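Local atomic coordinates of YcgJ protein (Bacillus subtilis, PDB entry 1XXL), a protein that is probably an S-adenosylmethionine-dependent methyltransferase, moving a methyl group from that cofactor to an acceptor that is not known. Residues A167-Q172 with L231-K236; K15-R20 with L37-Y42; V123-P128 with F225-I230; H23-I28 with P41-C46; Q196-L201 with G220-F225. All blocks are in the same frame, centred on the assembly; numbering follows the deposited sequence.

Interaction 1. Residues A167-Q172 with L231-K236; sequences AYQDIQ and LIQGIK
Tyr168 lies obliquely across Ile232 on one face of a two-stranded antiparallel ladder, its ring carbon CE2 3.7 Å from the methyl CG2 of Ile232. CG of Tyr168 is anti to the backbone N (chi1 173°), beside the carbonyl carbon; beyond it the ring comes over Ile232, with OH near CG1 and CD1 of that residue. The pairing of Tyr168 with Gly234 suits this, since a glycine puts no side chain of its own on that face. On the other face Gln169 and Gln233 run side by side in the same direction, their amide planes 62° apart. Their ends do not bond: OE1 of Gln169 stays 4.0 Å from NE2 of Gln233, and OE1 of Gln233 is taken by Arg119. Ile171 CB lies 3.9 Å from Leu231 CD2, the two chains side by side. Ile171 CG1 is also 3.8 Å from Gln233 CB, so that the branched Ile171 touches both Leu231 and the aliphatic part of Gln233. Here the ladder slips by one residue: Ile171 N donates to Leu231 O (2.8 Å), while Leu231 N donates to Gln172 O (2.9 Å). Ile171 and Gln172 thus both face Leu231, a classic beta bulge in the antiparallel pairing of strand 166-179 with strand 222-236.

Interaction 2. Residues K15-R20 with L37-Y42; sequences KTAECR and LAFSPY
The ring of Phe39 receives Ala17 at its edge, the methyl CB of Ala17 lying near the ring plane 3.6 Å from Phe39 CE2. Cys19 SG approaches the same CD2-CE2 part of the ring, but obliquely, in a sulfur-aromatic contact 4.7 Å from the centroid. One face of the Tyr42 ring carries CB of its neighbour Pro41 over its centre; across the contact Tyr42 works chiefly through CB, which meets Cys19 CB at 3.6 Å. CG of Tyr42 is anti to the carbonyl carbon (chi1 -51°), and the ring leads away from the 15-20 segment. Cys19 thus touches Phe39 with its sulfur and the CB of Tyr42 with its own CB, a place that suits a small, polarisable side chain. The contact brings the end of helix 7-17, and the turn after it where Glu18 takes positive phi, against the C-terminal part of helix 34-39 and the residues after it. Helix 34-39 is the one that follows the first strand of the Rossmann-like methyltransferase fold. An alanine in place of Phe39 would probably open a gap beside Ala17 CB and deprive the Cys19 sulfur of its aromatic neighbour. No hydrogen bond crosses: Arg20 O and Tyr42 O, both acceptors, approach to 3.3 Å. Earlier in helix 7-17, Ile14 also touches both Phe39 and Tyr42.

Interaction 3. Residues V123-P128 with F225-I230; sequences VDHYAP and FCLKAI
Strands 123-125 and 225-230 run antiparallel, the N-to-C directions of the two short segments 160° apart. Asp124 and Ile230 form the hydrogen-bonded pair, Ile230 N giving a bond of 3.1 Å to Asp124 O while the return bond is weak; His125 and Ala229 make the adjoining non-hydrogen-bonded pair. Beyond them, water joins Tyr126 O to Lys228 N, and a second water links Tyr126 OH with Ala229 O. Strand 222-236 is inserted antiparallel between strands 118-125 and 166-179, as in class I methyltransferases, with Val123 close to the cofactor-binding Arg94. The His125 ring is sandwiched: Leu227 CD2 lies over the centre of one face, 4.0 Å from the centroid, and Asp124 OD2 over the other. Its ND1 is bonded to Glu151, and Asp124 OD2 to His98. Lys228 CB lies over one face of the Tyr126 ring, offset toward the rim and 3.5 Å from Tyr126 CZ, a CH-pi contact, with Ala229 O at the ring edge. The lysine's flexible chain then bends away to carry NZ to Asn175.

Interaction 4. Residues H23-I28 with P41-C46; sequences HRVLDI and PYVQEC
This is a parallel strand pairing between the first two strands of the Rossmann-like core, 24-28 and 45-50, the two strands of a beta-alpha-beta unit whose connection includes helix 34-39. Just before the paired strands, His23 O accepts from Gln44 N at 3.0 Å and, weakly, from Glu45 N. The bridges are Arg24 with Glu45 and Val25 with Cys46, and Val25 N donates to Glu45 O at 2.9 Å. On the buried face, Val25 crosses Val43 at about a right angle, with Val25 CG2 3.8 Å from Val43 CG1; compact branched residues fit this place, where Cys46 SG also lies near Val25 CB. On the opposite face Arg24, extended from CG to NE, runs beside Gln44, its NE donating to Gln44 OE1 at 3.3 Å. The backbone bonds set the parallel register, and the valines and Cys46 add apolar packing on one face. Glu45 makes a long salt bridge with Arg24 (OE2 to NE 3.8 Å), a matter of charge alone since no N-H points at OE2, while the directed bond of Arg24 NE goes to Gln44.

Interaction 5. Residues Q196-L201 with G220-F225; sequences QIITHL and GQPISF
Pro222 is the bump of this contact, its ring standing between Ile198 and Leu201, one turn apart in the 196-201 part of helix 191-202. Each of the two crosses it at about a right angle. Ile198 CG1 meets Pro222 CD at 3.8 Å, while Leu201 CD1 lies 3.8 Å from Pro222 CB, so the proline is gripped from two sides by branched aliphatic chains. A rigid, compact ring suits such a hollow. CG1 of Ile198 is anti to the carbonyl carbon (chi1 -66°) and lies against Pro222; Ile198 CG2, anti to the backbone N, touches Gly220 O at 3.6 Å, and Ile198 CD1 reaches Gln221 OE1 at 3.9 Å. Were Ile198 an alanine, Pro222 CD and Gly220 O would lose the aliphatic branches beside them, and that side of the ring would probably be held less firmly. Further along, Leu201 CD2 comes obliquely to the Phe225 ring, 4.4 Å from Phe225 CD2, a looser touch. The Phe225 ring also packs edge-to-face with Trp183, and Tyr180 of helix 180-187 touches Ile198 and Pro222. The helix thus leans on the start of strand 222-236, their short segments at 66°. With no hydrogen bond between the two segments, their mutual hold rests on close-packed shape and the burial of apolar surface.

How the interactions relate
From the N terminus, interaction 2 brings helix 7-17 to helix 34-39, and interaction 4, closing on the same stretch, pairs strands 24-28 and 45-50; the two share Pro41 and Tyr42 and lie about 7 Å apart, centre to centre. Interaction 3 then opens at strand 118-125 and closes on strand 222-236, a loop that encloses interaction 5. Interaction 1 opens within that loop and closes beyond it, so 1 and 3 cross, while 5 lies within both. Strand 222-236 serves interactions 1, 3 and 5, linking the sheet to helix 191-202. Thr16, in the 15-20 segment of interaction 2, touches Ile171, Leu231 and Gln233 of interaction 1, tying helix 7-17 to the sheet.

Interaction 1. Residues A167-Q172 with L231-K236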
# COMPACT_ATOMS: atom_id res chain seq x y z
N ALA A 167 5.74 -17.55 2.74
CA ALA A 167 5.69 -17.48 4.19
C ALA A 167 5.27 -16.07 4.62
O ALA A 167 5.76 -15.08 4.07
CB ALA A 167 7.05 -17.83 4.78
N TYR A 168 4.38 -15.97 5.60
CA TYR A 168 3.82 -14.70 6.08
C TYR A 168 4.42 -14.29 7.41
O TYR A 168 4.50 -15.09 8.33
CB TYR A 168 2.30 -14.82 6.23
CG TYR A 168 1.54 -13.65 6.87
CD1 TYR A 168 1.51 -13.48 8.26
CD2 TYR A 168 0.81 -12.75 6.08
CE1 TYR A 168 0.79 -12.42 8.84
CE2 TYR A 168 0.10 -11.71 6.65
CZ TYR A 168 0.10 -11.54 8.02
OH TYR A 168 -0.63 -10.50 8.55
N GLN A 169 4.80 -13.01 7.53
CA GLN A 169 5.21 -12.45 8.80
C GLN A 169 4.70 -11.03 8.93
O GLN A 169 4.87 -10.22 8.02
CB GLN A 169 6.74 -12.48 8.91
CG GLN A 169 7.25 -12.20 10.28
CD GLN A 169 8.77 -12.31 10.39
OE1 GLN A 169 9.44 -12.84 9.50
NE2 GLN A 169 9.32 -11.82 11.51
N ASP A 170 4.03 -10.76 10.04
CA ASP A 170 3.68 -9.40 10.45
C ASP A 170 4.92 -8.74 11.11
O ASP A 170 5.38 -9.11 12.19
CB ASP A 170 2.43 -9.47 11.37
CG ASP A 170 2.26 -8.25 12.26
OD1 ASP A 170 2.86 -7.17 12.01
OD2 ASP A 170 1.51 -8.38 13.25
N ILE A 171 5.51 -7.78 10.41
CA ILE A 171 6.69 -7.10 10.92
C ILE A 171 6.33 -6.01 11.96
O ILE A 171 6.96 -5.93 13.02
CB ILE A 171 7.55 -6.52 9.77
CG1 ILE A 171 7.96 -7.61 8.76
CG2 ILE A 171 8.77 -5.77 10.33
CD1 ILE A 171 8.87 -8.69 9.30
N GLN A 172 5.35 -5.18 11.65
CA GLN A 172 4.88 -4.18 12.59
C GLN A 172 3.50 -3.73 12.18
O GLN A 172 3.21 -3.60 10.99
CB GLN A 172 5.81 -2.96 12.62
CG GLN A 172 5.56 -1.99 13.79
CD GLN A 172 6.39 -0.71 13.67
OE1 GLN A 172 6.46 -0.09 12.62
NE2 GLN A 172 7.01 -0.30 14.76
N LEU A 231 3.18 -3.54 8.13
CA LEU A 231 4.15 -4.07 7.19
C LEU A 231 4.11 -5.57 7.32
O LEU A 231 4.37 -6.12 8.42
CB LEU A 231 5.57 -3.58 7.42
CG LEU A 231 6.66 -4.34 6.63
CD1 LEU A 231 6.47 -4.21 5.14
CD2 LEU A 231 8.07 -3.82 7.01
N ILE A 232 3.79 -6.22 6.21
CA ILE A 232 3.82 -7.66 6.10
C ILE A 232 5.03 -8.01 5.24
O ILE A 232 5.27 -7.37 4.20
CB ILE A 232 2.54 -8.18 5.41
CG1 ILE A 232 1.31 -7.98 6.30
CG2 ILE A 232 2.65 -9.66 5.03
CD1 ILE A 232 0.04 -7.88 5.51
N GLN A 233 5.78 -9.02 5.66
CA GLN A 233 6.80 -9.62 4.83
C GLN A 233 6.36 -11.00 4.35
O GLN A 233 5.97 -11.87 5.16
CB GLN A 233 8.12 -9.73 5.57
CG GLN A 233 9.27 -10.27 4.71
CD GLN A 233 10.64 -10.08 5.33
OE1 GLN A 233 11.50 -9.41 4.77
NE2 GLN A 233 10.85 -10.68 6.47
N GLY A 234 6.40 -11.18 3.03
CA GLY A 234 6.30 -12.50 2.39
C GLY A 234 7.66 -13.01 1.93
O GLY A 234 8.48 -12.26 1.39
N ILE A 235 7.94 -14.29 2.19
CA ILE A 235 9.14 -14.91 1.66
C ILE A 235 8.72 -16.11 0.80
O ILE A 235 7.94 -16.98 1.26
CB ILE A 235 10.16 -15.32 2.79
CG1 ILE A 235 10.68 -14.07 3.50
CG2 ILE A 235 11.34 -16.08 2.18
CD1 ILE A 235 11.40 -14.34 4.74
N LYS A 236 9.22 -16.15 -0.43
CA LYS A 236 8.90 -17.21 -1.37
C LYS A 236 9.58 -18.54 -0.97
O LYS A 236 10.79 -18.63 -0.91
CB LYS A 236 9.29 -16.82 -2.79
CG LYS A 236 8.92 -17.86 -3.86
CD LYS A 236 9.09 -17.25 -5.24
CE LYS A 236 8.78 -18.21 -6.38
NZ LYS A 236 8.92 -17.53 -7.69

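Interaction 2. Residues K15-R20 with L37-Y42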
# COMPACT_ATOMS: atom_id res chain seq x y z
N LYS A 15 14.75 -0.94 6.16
CA LYS A 15 15.32 -1.73 7.27
C LYS A 15 15.08 -3.25 7.12
O LYS A 15 15.99 -4.08 7.29
CB LYS A 15 14.74 -1.23 8.60
CG LYS A 15 15.40 -1.85 9.82
CD LYS A 15 14.60 -1.60 11.09
CE LYS A 15 15.14 -2.44 12.25
NZ LYS A 15 14.24 -2.38 13.43
N THR A 16 13.85 -3.63 6.80
CA THR A 16 13.46 -5.03 6.74
C THR A 16 14.01 -5.75 5.49
O THR A 16 14.27 -6.97 5.53
CB THR A 16 11.92 -5.13 6.77
OG1 THR A 16 11.43 -4.45 7.94
CG2 THR A 16 11.44 -6.61 6.79
N ALA A 17 14.23 -5.00 4.42
CA ALA A 17 14.63 -5.57 3.12
C ALA A 17 16.01 -6.21 3.12
O ALA A 17 16.29 -7.03 2.24
CB ALA A 17 14.57 -4.50 2.06
N GLU A 18 16.88 -5.80 4.05
CA GLU A 18 18.25 -6.32 4.14
C GLU A 18 18.96 -6.17 2.79
O GLU A 18 19.53 -7.13 2.28
CB GLU A 18 18.25 -7.79 4.56
CG GLU A 18 17.44 -8.09 5.82
CD GLU A 18 18.25 -8.08 7.11
OE1 GLU A 18 19.44 -7.71 7.09
OE2 GLU A 18 17.67 -8.46 8.15
N CYS A 19 18.90 -4.96 2.23
CA CYS A 19 19.44 -4.70 0.90
C CYS A 19 20.91 -5.09 0.73
O CYS A 19 21.73 -4.87 1.63
CB CYS A 19 19.30 -3.22 0.56
SG CYS A 19 17.60 -2.67 0.49
N ARG A 20 21.22 -5.67 -0.42
CA ARG A 20 22.59 -5.94 -0.85
C ARG A 20 22.81 -5.26 -2.19
O ARG A 20 21.87 -5.11 -2.99
CB ARG A 20 22.84 -7.44 -0.95
CG ARG A 20 22.95 -8.12 0.41
CD ARG A 20 22.76 -9.63 0.30
NE ARG A 20 24.01 -10.42 0.23
CZ ARG A 20 24.75 -10.79 1.29
NH1 ARG A 20 24.42 -10.44 2.54
NH2 ARG A 20 25.84 -11.51 1.10
N LEU A 37 13.33 5.53 -5.34
CA LEU A 37 14.48 6.39 -5.04
C LEU A 37 15.11 6.11 -3.69
O LEU A 37 16.34 6.14 -3.55
CB LEU A 37 14.09 7.86 -5.11
CG LEU A 37 13.65 8.36 -6.48
CD1 LEU A 37 13.40 9.85 -6.36
CD2 LEU A 37 14.70 8.11 -7.52
N ALA A 38 14.29 5.83 -2.69
CA ALA A 38 14.82 5.53 -1.36
C ALA A 38 15.65 4.24 -1.33
O ALA A 38 16.62 4.15 -0.59
CB ALA A 38 13.71 5.50 -0.34
N PHE A 39 15.28 3.26 -2.15
CA PHE A 39 16.03 2.00 -2.20
C PHE A 39 17.32 2.11 -2.99
O PHE A 39 18.25 1.34 -2.76
CB PHE A 39 15.17 0.86 -2.80
CG PHE A 39 14.35 0.11 -1.78
CD1 PHE A 39 13.12 0.61 -1.35
CD2 PHE A 39 14.83 -1.08 -1.23
CE1 PHE A 39 12.37 -0.08 -0.38
CE2 PHE A 39 14.07 -1.78 -0.27
CZ PHE A 39 12.85 -1.27 0.15
N SER A 40 17.36 3.08 -3.91
CA SER A 40 18.41 3.15 -4.94
C SER A 40 19.88 3.22 -4.45
O SER A 40 20.73 2.62 -5.08
CB SER A 40 18.13 4.31 -5.91
OG SER A 40 18.35 5.57 -5.31
N PRO A 41 20.17 3.91 -3.33
CA PRO A 41 21.56 3.89 -2.85
C PRO A 41 22.08 2.51 -2.44
O PRO A 41 23.29 2.29 -2.46
CB PRO A 41 21.54 4.84 -1.63
CG PRO A 41 20.27 5.64 -1.78
CD PRO A 41 19.31 4.74 -2.45
N TYR A 42 21.16 1.58 -2.12
CA TYR A 42 21.47 0.29 -1.48
C TYR A 42 21.45 -0.93 -2.39
O TYR A 42 21.88 -1.99 -1.98
CB TYR A 42 20.45 0.02 -0.37
CG TYR A 42 20.31 1.16 0.58
CD1 TYR A 42 21.30 1.42 1.52
CD2 TYR A 42 19.21 1.99 0.53
CE1 TYR A 42 21.19 2.49 2.39
CE2 TYR A 42 19.09 3.05 1.40
CZ TYR A 42 20.09 3.30 2.32
OH TYR A 42 19.98 4.36 3.20

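Interaction 3. Residues V123-P128 with F225-I230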
# COMPACT_ATOMS: atom_id res chain seq x y z
N VAL A 123 3.14 -2.86 2.54
CA VAL A 123 2.56 -1.93 3.48
C VAL A 123 1.21 -1.50 2.97
O VAL A 123 1.07 -1.07 1.82
CB VAL A 123 3.48 -0.65 3.72
CG1 VAL A 123 2.73 0.45 4.49
CG2 VAL A 123 4.69 -1.06 4.46
N ASP A 124 0.20 -1.63 3.83
CA ASP A 124 -1.08 -1.05 3.53
C ASP A 124 -1.86 -0.87 4.81
O ASP A 124 -1.49 -1.36 5.86
CB ASP A 124 -1.85 -1.91 2.50
CG ASP A 124 -2.76 -1.07 1.58
OD1 ASP A 124 -3.29 -1.66 0.61
OD2 ASP A 124 -2.96 0.15 1.83
N HIS A 125 -2.95 -0.13 4.73
CA HIS A 125 -3.91 -0.20 5.80
C HIS A 125 -4.82 -1.41 5.52
O HIS A 125 -4.89 -1.91 4.39
CB HIS A 125 -4.67 1.12 6.06
CG HIS A 125 -5.00 1.89 4.84
ND1 HIS A 125 -6.18 1.71 4.15
CD2 HIS A 125 -4.33 2.87 4.19
CE1 HIS A 125 -6.21 2.54 3.12
NE2 HIS A 125 -5.09 3.25 3.12
N TYR A 126 -5.41 -1.94 6.57
CA TYR A 126 -6.15 -3.18 6.47
C TYR A 126 -7.49 -3.10 7.19
O TYR A 126 -7.70 -2.25 8.04
CB TYR A 126 -5.29 -4.34 7.00
CG TYR A 126 -4.91 -4.26 8.47
CD1 TYR A 126 -3.73 -3.67 8.88
CD2 TYR A 126 -5.75 -4.77 9.43
CE1 TYR A 126 -3.37 -3.63 10.22
CE2 TYR A 126 -5.42 -4.72 10.74
CZ TYR A 126 -4.23 -4.15 11.14
OH TYR A 126 -3.94 -4.08 12.47
N ALA A 127 -8.39 -4.00 6.82
CA ALA A 127 -9.70 -4.16 7.43
C ALA A 127 -9.57 -5.01 8.69
O ALA A 127 -8.93 -6.05 8.67
CB ALA A 127 -10.63 -4.85 6.45
N PRO A 128 -10.19 -4.56 9.81
CA PRO A 128 -10.30 -5.43 10.96
C PRO A 128 -11.03 -6.73 10.60
O PRO A 128 -11.74 -6.80 9.58
CB PRO A 128 -11.09 -4.59 11.97
CG PRO A 128 -10.84 -3.20 11.57
CD PRO A 128 -10.76 -3.23 10.07
N PHE A 225 -9.00 10.64 12.78
CA PHE A 225 -9.27 9.21 12.98
C PHE A 225 -7.99 8.46 12.67
O PHE A 225 -7.03 9.06 12.19
CB PHE A 225 -10.46 8.72 12.14
CG PHE A 225 -10.31 8.90 10.65
CD1 PHE A 225 -9.73 7.90 9.87
CD2 PHE A 225 -10.76 10.06 10.02
CE1 PHE A 225 -9.60 8.06 8.50
CE2 PHE A 225 -10.64 10.22 8.65
CZ PHE A 225 -10.04 9.23 7.89
N CYS A 226 -7.96 7.17 12.95
CA CYS A 226 -6.82 6.35 12.62
C CYS A 226 -7.23 5.19 11.75
O CYS A 226 -8.28 4.58 11.97
CB CYS A 226 -6.15 5.78 13.87
SG CYS A 226 -5.25 7.00 14.90
N LEU A 227 -6.38 4.88 10.79
CA LEU A 227 -6.47 3.69 10.01
C LEU A 227 -5.53 2.65 10.64
O LEU A 227 -4.67 3.00 11.44
CB LEU A 227 -6.07 3.97 8.56
CG LEU A 227 -7.13 4.31 7.50
CD1 LEU A 227 -8.50 4.69 7.97
CD2 LEU A 227 -6.61 5.29 6.48
N LYS A 228 -5.75 1.37 10.31
CA LYS A 228 -4.89 0.28 10.80
C LYS A 228 -3.86 -0.08 9.74
O LYS A 228 -4.22 -0.54 8.66
CB LYS A 228 -5.73 -0.96 11.11
CG LYS A 228 -7.03 -0.71 11.85
CD LYS A 228 -6.86 0.14 13.08
CE LYS A 228 -6.29 -0.62 14.21
NZ LYS A 228 -6.59 0.15 15.48
N ALA A 229 -2.59 0.11 10.05
CA ALA A 229 -1.51 -0.06 9.08
C ALA A 229 -0.63 -1.19 9.50
O ALA A 229 -0.55 -1.51 10.69
CB ALA A 229 -0.72 1.20 8.96
N ILE A 230 0.02 -1.80 8.52
CA ILE A 230 0.91 -2.91 8.77
C ILE A 230 2.04 -2.98 7.74
O ILE A 230 1.88 -2.53 6.61
CB ILE A 230 0.08 -4.23 8.81
CG1 ILE A 230 0.88 -5.37 9.44
CG2 ILE A 230 -0.45 -4.54 7.41
CD1 ILE A 230 0.07 -6.68 9.68
O HOH W 1 -7.67 0.41 8.15
O HOH W 2 -2.56 -1.87 12.89

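Interaction 4. Residues H23-I28 with P41-C46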
# COMPACT_ATOMS: atom_id res chain seq x y z
N HIS A 23 21.23 -6.61 -5.48
CA HIS A 23 19.80 -6.87 -5.52
C HIS A 23 19.06 -6.10 -6.61
O HIS A 23 19.38 -4.96 -6.92
CB HIS A 23 19.17 -6.58 -4.16
CG HIS A 23 19.36 -7.67 -3.15
ND1 HIS A 23 19.23 -7.46 -1.79
CD2 HIS A 23 19.68 -8.97 -3.29
CE1 HIS A 23 19.43 -8.59 -1.15
NE2 HIS A 23 19.72 -9.53 -2.04
N ARG A 24 18.06 -6.76 -7.18
CA ARG A 24 17.13 -6.15 -8.12
C ARG A 24 15.77 -6.04 -7.43
O ARG A 24 15.26 -7.02 -6.86
CB ARG A 24 17.04 -7.00 -9.37
CG ARG A 24 18.39 -7.12 -10.07
CD ARG A 24 18.25 -7.60 -11.49
NE ARG A 24 19.55 -7.86 -12.14
CZ ARG A 24 19.70 -8.53 -13.29
NH1 ARG A 24 18.64 -9.04 -13.94
NH2 ARG A 24 20.92 -8.69 -13.80
N VAL A 25 15.19 -4.84 -7.47
CA VAL A 25 13.98 -4.51 -6.73
C VAL A 25 12.87 -4.07 -7.69
O VAL A 25 13.10 -3.29 -8.63
CB VAL A 25 14.24 -3.36 -5.70
CG1 VAL A 25 13.00 -2.99 -4.90
CG2 VAL A 25 15.38 -3.70 -4.78
N LEU A 26 11.67 -4.55 -7.41
CA LEU A 26 10.49 -4.09 -8.11
C LEU A 26 9.58 -3.38 -7.11
O LEU A 26 9.27 -3.92 -6.04
CB LEU A 26 9.77 -5.27 -8.75
CG LEU A 26 8.38 -5.04 -9.32
CD1 LEU A 26 8.42 -4.08 -10.48
CD2 LEU A 26 7.75 -6.36 -9.74
N ASP A 27 9.13 -2.19 -7.50
CA ASP A 27 8.13 -1.42 -6.75
C ASP A 27 6.81 -1.35 -7.53
O ASP A 27 6.74 -0.78 -8.63
CB ASP A 27 8.62 -0.00 -6.47
CG ASP A 27 7.62 0.81 -5.62
OD1 ASP A 27 6.94 0.23 -4.70
OD2 ASP A 27 7.52 2.03 -5.86
N ILE A 28 5.78 -1.95 -6.95
CA ILE A 28 4.47 -2.01 -7.53
C ILE A 28 3.60 -0.86 -7.03
O ILE A 28 3.41 -0.70 -5.82
CB ILE A 28 3.79 -3.33 -7.20
CG1 ILE A 28 4.64 -4.47 -7.76
CG2 ILE A 28 2.41 -3.36 -7.80
CD1 ILE A 28 4.16 -5.84 -7.42
N PRO A 41 20.17 3.91 -3.33
CA PRO A 41 21.56 3.89 -2.85
C PRO A 41 22.08 2.51 -2.44
O PRO A 41 23.29 2.29 -2.46
CB PRO A 41 21.54 4.84 -1.63
CG PRO A 41 20.27 5.64 -1.78
CD PRO A 41 19.31 4.74 -2.45
N TYR A 42 21.16 1.58 -2.12
CA TYR A 42 21.47 0.29 -1.48
C TYR A 42 21.45 -0.93 -2.39
O TYR A 42 21.88 -1.99 -1.98
CB TYR A 42 20.45 0.02 -0.37
CG TYR A 42 20.31 1.16 0.58
CD1 TYR A 42 21.30 1.42 1.52
CD2 TYR A 42 19.21 1.99 0.53
CE1 TYR A 42 21.19 2.49 2.39
CE2 TYR A 42 19.09 3.05 1.40
CZ TYR A 42 20.09 3.30 2.32
OH TYR A 42 19.98 4.36 3.20
N VAL A 43 20.91 -0.81 -3.59
CA VAL A 43 20.72 -1.97 -4.45
C VAL A 43 21.26 -1.67 -5.84
O VAL A 43 21.57 -0.54 -6.16
CB VAL A 43 19.22 -2.39 -4.53
CG1 VAL A 43 18.67 -2.79 -3.13
CG2 VAL A 43 18.35 -1.27 -5.14
N GLN A 44 21.33 -2.70 -6.68
CA GLN A 44 21.79 -2.57 -8.04
C GLN A 44 20.82 -1.81 -8.94
O GLN A 44 21.21 -0.98 -9.77
CB GLN A 44 22.00 -3.95 -8.63
CG GLN A 44 22.64 -3.94 -9.99
CD GLN A 44 22.84 -5.34 -10.48
OE1 GLN A 44 21.95 -5.93 -11.07
NE2 GLN A 44 24.02 -5.90 -10.20
N GLU A 45 19.53 -2.08 -8.76
CA GLU A 45 18.54 -1.62 -9.69
C GLU A 45 17.15 -1.67 -9.08
O GLU A 45 16.77 -2.66 -8.44
CB GLU A 45 18.62 -2.56 -10.89
CG GLU A 45 17.63 -2.35 -11.96
CD GLU A 45 17.74 -3.42 -13.06
OE1 GLU A 45 16.86 -3.44 -13.95
OE2 GLU A 45 18.71 -4.24 -13.05
N CYS A 46 16.39 -0.59 -9.30
CA CYS A 46 14.98 -0.54 -8.94
C CYS A 46 14.13 -0.31 -10.19
O CYS A 46 14.44 0.56 -11.00
CB CYS A 46 14.73 0.62 -8.01
SG CYS A 46 15.62 0.50 -6.53

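Interaction 5. Residues Q196-L201 with G220-F225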
# COMPACT_ATOMS: atom_id res chain seq x y z
N GLN A 196 -21.53 13.01 3.21
CA GLN A 196 -21.70 11.55 3.44
C GLN A 196 -20.61 10.99 4.38
O GLN A 196 -20.89 10.18 5.25
CB GLN A 196 -21.68 10.76 2.13
CG GLN A 196 -22.83 11.07 1.17
CD GLN A 196 -22.68 10.32 -0.18
OE1 GLN A 196 -22.53 9.08 -0.21
NE2 GLN A 196 -22.73 11.07 -1.29
N ILE A 197 -19.38 11.44 4.19
CA ILE A 197 -18.26 11.06 5.09
C ILE A 197 -18.55 11.52 6.52
O ILE A 197 -18.38 10.76 7.46
CB ILE A 197 -16.92 11.66 4.61
CG1 ILE A 197 -16.45 10.91 3.37
CG2 ILE A 197 -15.87 11.52 5.70
CD1 ILE A 197 -15.43 11.56 2.59
N ILE A 198 -19.01 12.76 6.68
CA ILE A 198 -19.27 13.32 8.00
C ILE A 198 -20.36 12.51 8.70
O ILE A 198 -20.20 12.14 9.86
CB ILE A 198 -19.62 14.83 7.93
CG1 ILE A 198 -18.39 15.64 7.45
CG2 ILE A 198 -20.10 15.32 9.27
CD1 ILE A 198 -18.70 17.10 7.02
N THR A 199 -21.44 12.20 7.98
CA THR A 199 -22.52 11.34 8.52
C THR A 199 -22.00 9.95 8.94
O THR A 199 -22.36 9.45 9.99
CB THR A 199 -23.67 11.16 7.49
OG1 THR A 199 -24.23 12.43 7.17
CG2 THR A 199 -24.78 10.27 8.01
N HIS A 200 -21.16 9.36 8.10
CA HIS A 200 -20.57 8.04 8.36
C HIS A 200 -19.78 8.04 9.67
O HIS A 200 -19.95 7.16 10.50
CB HIS A 200 -19.66 7.67 7.18
CG HIS A 200 -19.19 6.25 7.18
ND1 HIS A 200 -20.05 5.18 7.20
CD2 HIS A 200 -17.94 5.74 7.12
CE1 HIS A 200 -19.35 4.06 7.17
NE2 HIS A 200 -18.06 4.37 7.12
N LEU A 201 -18.93 9.05 9.84
CA LEU A 201 -18.11 9.20 11.05
C LEU A 201 -18.95 9.52 12.29
O LEU A 201 -18.71 8.98 13.36
CB LEU A 201 -17.02 10.27 10.84
CG LEU A 201 -15.89 9.91 9.85
CD1 LEU A 201 -15.04 11.13 9.43
CD2 LEU A 201 -15.00 8.81 10.40
N GLY A 220 -20.19 18.08 15.36
CA GLY A 220 -20.09 16.93 14.45
C GLY A 220 -19.04 17.04 13.37
O GLY A 220 -18.87 16.10 12.61
N GLN A 221 -18.35 18.16 13.27
CA GLN A 221 -17.29 18.33 12.28
C GLN A 221 -16.11 17.42 12.69
O GLN A 221 -15.62 17.53 13.82
CB GLN A 221 -16.85 19.79 12.18
CG GLN A 221 -15.75 20.08 11.16
CD GLN A 221 -16.21 19.96 9.71
OE1 GLN A 221 -17.41 19.82 9.43
NE2 GLN A 221 -15.26 20.01 8.78
N PRO A 222 -15.71 16.46 11.82
CA PRO A 222 -14.66 15.54 12.24
C PRO A 222 -13.31 16.22 12.37
O PRO A 222 -13.03 17.18 11.66
CB PRO A 222 -14.66 14.48 11.14
CG PRO A 222 -15.99 14.67 10.43
CD PRO A 222 -16.21 16.13 10.47
N ILE A 223 -12.48 15.69 13.27
CA ILE A 223 -11.15 16.22 13.52
C ILE A 223 -10.08 15.25 13.08
O ILE A 223 -9.15 15.62 12.36
CB ILE A 223 -11.00 16.58 15.01
CG1 ILE A 223 -11.88 17.80 15.31
CG2 ILE A 223 -9.55 16.89 15.35
CD1 ILE A 223 -12.13 18.02 16.79
N SER A 224 -10.19 14.00 13.53
CA SER A 224 -9.19 13.00 13.23
C SER A 224 -9.73 11.58 13.36
O SER A 224 -10.78 11.35 13.96
CB SER A 224 -7.96 13.18 14.14
OG SER A 224 -8.30 13.02 15.50
N PHE A 225 -9.00 10.64 12.78
CA PHE A 225 -9.27 9.21 12.98
C PHE A 225 -7.99 8.46 12.67
O PHE A 225 -7.03 9.06 12.19
CB PHE A 225 -10.46 8.72 12.14
CG PHE A 225 -10.31 8.90 10.65
CD1 PHE A 225 -9.73 7.90 9.87
CD2 PHE A 225 -10.76 10.06 10.02
CE1 PHE A 225 -9.60 8.06 8.50
CE2 PHE A 225 -10.64 10.22 8.65
CZ PHE A 225 -10.04 9.23 7.89